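Local coordinates for protein acyl-coenzyme A thioesterase PaaI (Escherichia coli, PDB 1PSU) that hydrolyses the thioester bond of phenylacetyl-CoA compounds, preferring ring-hydroxylated ones, in the phenylacetate degradation pathway, at residues B[22-27]-B[34-39]. Sequence-based numbering, arbitrary orientation.
Sequences LGIDII and AVVTMT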
ATOM      1  N   LEU B  22       0.164 -13.681   0.740  1.00 39.77           N
ATOM      2  CA  LEU B  22      -1.101 -13.031   1.074  1.00 39.08           C
ATOM      3  C   LEU B  22      -2.321 -13.843   0.624  1.00 37.83           C
ATOM      4  O   LEU B  22      -3.462 -13.445   0.865  1.00 38.37           O
ATOM      5  CB  LEU B  22      -1.163 -11.645   0.433  1.00 40.99           C
ATOM      6  CG  LEU B  22      -0.591 -10.465   1.211  1.00 43.78           C
ATOM      7  CD1 LEU B  22      -0.503  -9.248   0.298  1.00 43.78           C
ATOM      8  CD2 LEU B  22      -1.478 -10.166   2.415  1.00 42.71           C
ATOM      9  N   GLY B  23      -2.079 -14.975  -0.029  1.00 35.22           N
ATOM     10  CA  GLY B  23      -3.175 -15.805  -0.491  1.00 32.84           C
ATOM     11  C   GLY B  23      -3.913 -15.190  -1.665  1.00 32.41           C
ATOM     12  O   GLY B  23      -5.121 -15.360  -1.807  1.00 32.02           O
ATOM     13  N   ILE B  24      -3.188 -14.473  -2.517  1.00 31.02           N
ATOM     14  CA  ILE B  24      -3.799 -13.844  -3.671  1.00 31.63           C
ATOM     15  C   ILE B  24      -3.839 -14.792  -4.876  1.00 31.73           C
ATOM     16  O   ILE B  24      -2.824 -15.377  -5.262  1.00 31.14           O
ATOM     17  CB  ILE B  24      -3.053 -12.530  -4.051  1.00 29.84           C
ATOM     18  CG1 ILE B  24      -3.163 -11.528  -2.904  1.00 30.56           C
ATOM     19  CG2 ILE B  24      -3.641 -11.950  -5.310  1.00 29.28           C
ATOM     20  CD1 ILE B  24      -2.400 -10.235  -3.101  1.00 30.15           C
ATOM     21  N   ASP B  25      -5.022 -14.941  -5.460  1.00 31.64           N
ATOM     22  CA  ASP B  25      -5.196 -15.794  -6.627  1.00 32.15           C
ATOM     23  C   ASP B  25      -5.651 -14.998  -7.846  1.00 30.24           C
ATOM     24  O   ASP B  25      -6.431 -14.048  -7.742  1.00 29.24           O
ATOM     25  CB  ASP B  25      -6.217 -16.900  -6.341  1.00 34.87           C
ATOM     26  CG  ASP B  25      -5.655 -18.002  -5.469  1.00 40.36           C
ATOM     27  OD1 ASP B  25      -4.662 -18.650  -5.889  1.00 43.34           O
ATOM     28  OD2 ASP B  25      -6.204 -18.233  -4.364  1.00 43.39           O
ATOM     29  N   ILE B  26      -5.157 -15.395  -9.010  1.00 29.27           N
ATOM     30  CA  ILE B  26      -5.526 -14.742 -10.252  1.00 28.64           C
ATOM     31  C   ILE B  26      -6.672 -15.525 -10.856  1.00 27.35           C
ATOM     32  O   ILE B  26      -6.534 -16.723 -11.099  1.00 27.81           O
ATOM     33  CB  ILE B  26      -4.375 -14.749 -11.256  1.00 29.01           C
ATOM     34  CG1 ILE B  26      -3.143 -14.139 -10.618  1.00 30.32           C
ATOM     35  CG2 ILE B  26      -4.781 -13.965 -12.504  1.00 29.22           C
ATOM     36  CD1 ILE B  26      -1.901 -14.279 -11.448  1.00 33.06           C
ATOM     37  N   ILE B  27      -7.793 -14.853 -11.114  1.00 25.14           N
ATOM     38  CA  ILE B  27      -8.952 -15.530 -11.671  1.00 24.86           C
ATOM     39  C   ILE B  27      -9.331 -15.100 -13.076  1.00 22.84           C
ATOM     40  O   ILE B  27     -10.073 -15.803 -13.738  1.00 23.69           O
ATOM     41  CB  ILE B  27     -10.195 -15.416 -10.718  1.00 25.19           C
ATOM     42  CG1 ILE B  27     -10.624 -13.955 -10.558  1.00 25.45           C
ATOM     43  CG2 ILE B  27      -9.834 -15.985  -9.357  1.00 24.02           C
ATOM     44  CD1 ILE B  27     -11.945 -13.805  -9.832  1.00 27.89           C
ATOM     45  N   ALA B  34      -7.052  -7.449 -15.357  1.00 22.90           N
ATOM     46  CA  ALA B  34      -6.765  -8.534 -14.421  1.00 25.27           C
ATOM     47  C   ALA B  34      -7.742  -8.536 -13.256  1.00 25.78           C
ATOM     48  O   ALA B  34      -8.168  -7.486 -12.789  1.00 27.24           O
ATOM     49  CB  ALA B  34      -5.351  -8.408 -13.886  1.00 22.26           C
ATOM     50  N   VAL B  35      -8.119  -9.724 -12.809  1.00 25.58           N
ATOM     51  CA  VAL B  35      -9.002  -9.838 -11.668  1.00 26.84           C
ATOM     52  C   VAL B  35      -8.278 -10.731 -10.694  1.00 28.08           C
ATOM     53  O   VAL B  35      -7.804 -11.822 -11.044  1.00 27.71           O
ATOM     54  CB  VAL B  35     -10.383 -10.435 -12.032  1.00 28.09           C
ATOM     55  CG1 VAL B  35     -11.262 -10.497 -10.785  1.00 25.06           C
ATOM     56  CG2 VAL B  35     -11.055  -9.580 -13.085  1.00 25.82           C
ATOM     57  N   VAL B  36      -8.161 -10.243  -9.469  1.00 28.78           N
ATOM     58  CA  VAL B  36      -7.455 -10.964  -8.438  1.00 30.38           C
ATOM     59  C   VAL B  36      -8.347 -11.111  -7.223  1.00 31.13           C
ATOM     60  O   VAL B  36      -9.233 -10.290  -7.010  1.00 30.69           O
ATOM     61  CB  VAL B  36      -6.148 -10.213  -8.121  1.00 31.73           C
ATOM     62  CG1 VAL B  36      -5.894 -10.170  -6.646  1.00 35.22           C
ATOM     63  CG2 VAL B  36      -4.998 -10.881  -8.865  1.00 31.11           C
ATOM     64  N   THR B  37      -8.134 -12.174  -6.449  1.00 32.85           N
ATOM     65  CA  THR B  37      -8.943 -12.445  -5.258  1.00 34.64           C
ATOM     66  C   THR B  37      -8.096 -12.755  -4.027  1.00 34.00           C
ATOM     67  O   THR B  37      -7.001 -13.315  -4.129  1.00 32.23           O
ATOM     68  CB  THR B  37      -9.890 -13.647  -5.475  1.00 36.32           C
ATOM     69  OG1 THR B  37     -10.629 -13.460  -6.686  1.00 40.98           O
ATOM     70  CG2 THR B  37     -10.868 -13.757  -4.319  1.00 38.07           C
HETATM   71  N   MSE B  38      -8.623 -12.403  -2.861  1.00 34.41           N
HETATM   72  CA  MSE B  38      -7.938 -12.638  -1.599  1.00 36.99           C
HETATM   73  C   MSE B  38      -8.954 -12.725  -0.458  1.00 35.74           C
HETATM   74  O   MSE B  38      -9.982 -12.049  -0.474  1.00 33.72           O
HETATM   75  CB  MSE B  38      -6.952 -11.494  -1.342  1.00 41.65           C
HETATM   76  CG  MSE B  38      -6.193 -11.566  -0.030  1.00 49.16           C
HETATM   77 SE   MSE B  38      -5.537  -9.797   0.508  1.00 61.18          SE
HETATM   78  CE  MSE B  38      -3.763  -9.844  -0.198  1.00 56.58           C
ATOM     79  N   THR B  39      -8.677 -13.570   0.522  1.00 36.10           N
ATOM     80  CA  THR B  39      -9.570 -13.688   1.662  1.00 37.77           C
ATOM     81  C   THR B  39      -8.950 -12.965   2.845  1.00 37.91           C
ATOM     82  O   THR B  39      -7.768 -13.132   3.121  1.00 39.03           O
ATOM     83  CB  THR B  39      -9.810 -15.158   2.032  1.00 38.52           C
ATOM     84  OG1 THR B  39     -10.607 -15.779   1.013  1.00 39.43           O
ATOM     85  CG2 THR B  39     -10.535 -15.269   3.367  1.00 37.16           C
TER
HETATM   86  O   HOH W   1      -5.960 -14.702   1.897  1.00 44.71           O
HETATM   87  O   HOH W   2      -7.431 -15.835  -3.332  1.00 36.04           O
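T37 O is gripped from several sides. D25 N gives it a nearly straight hydrogen bond (2.9 Å, 166° at the hydrogen), and I24 CA adds a weaker C-H...O contact at 3.3 Å. A water sits 2.7 Å from T37 O and also close to G23 O, where the two backbones begin to part. The return bond, T37 N to D25 O at 2.8 Å, makes D25 and T37 a hydrogen-bonded antiparallel pair. Beyond the non-hydrogen-bonded pair I26 and V36, I27 N donates to V35 O at 3.0 Å. The pairing joins the two arms of the hairpin formed by strands 25-30 and 33-39.

At the other end G23, with positive phi, closes helix 17-21 in a Schellman motif, and a second water donates to both L22 O and T39 O, bridging the widening gap. On the face that carries I26 and V36, the selenomethionine M38 bends its chain at the selenium and brings CE against both L22 and I24. M38 CE packs tightly there, 3.2 Å from both L22 CB and I24 CD1. L59 of helix 53-69, the central helix of the hot dog fold, covers M38 and V36, while I26 packs on helix 2-13 and on Y66.

On the face carrying D25, V35 and T37, I27 has CG1 set between the backbone N and the carbonyl carbon (chi1 63°), which carries CD1 back over the partner strand, 3.5 Å from V35 CG1 and 3.4 Å from T37 OG1, crossing the threonine at about a right angle. Backbone bonds thus pair strand 25-30, outermost in this chain's sheet, with 33-39, the two waters take over where the backbones diverge before it, and hydrocarbon packing faces the helices.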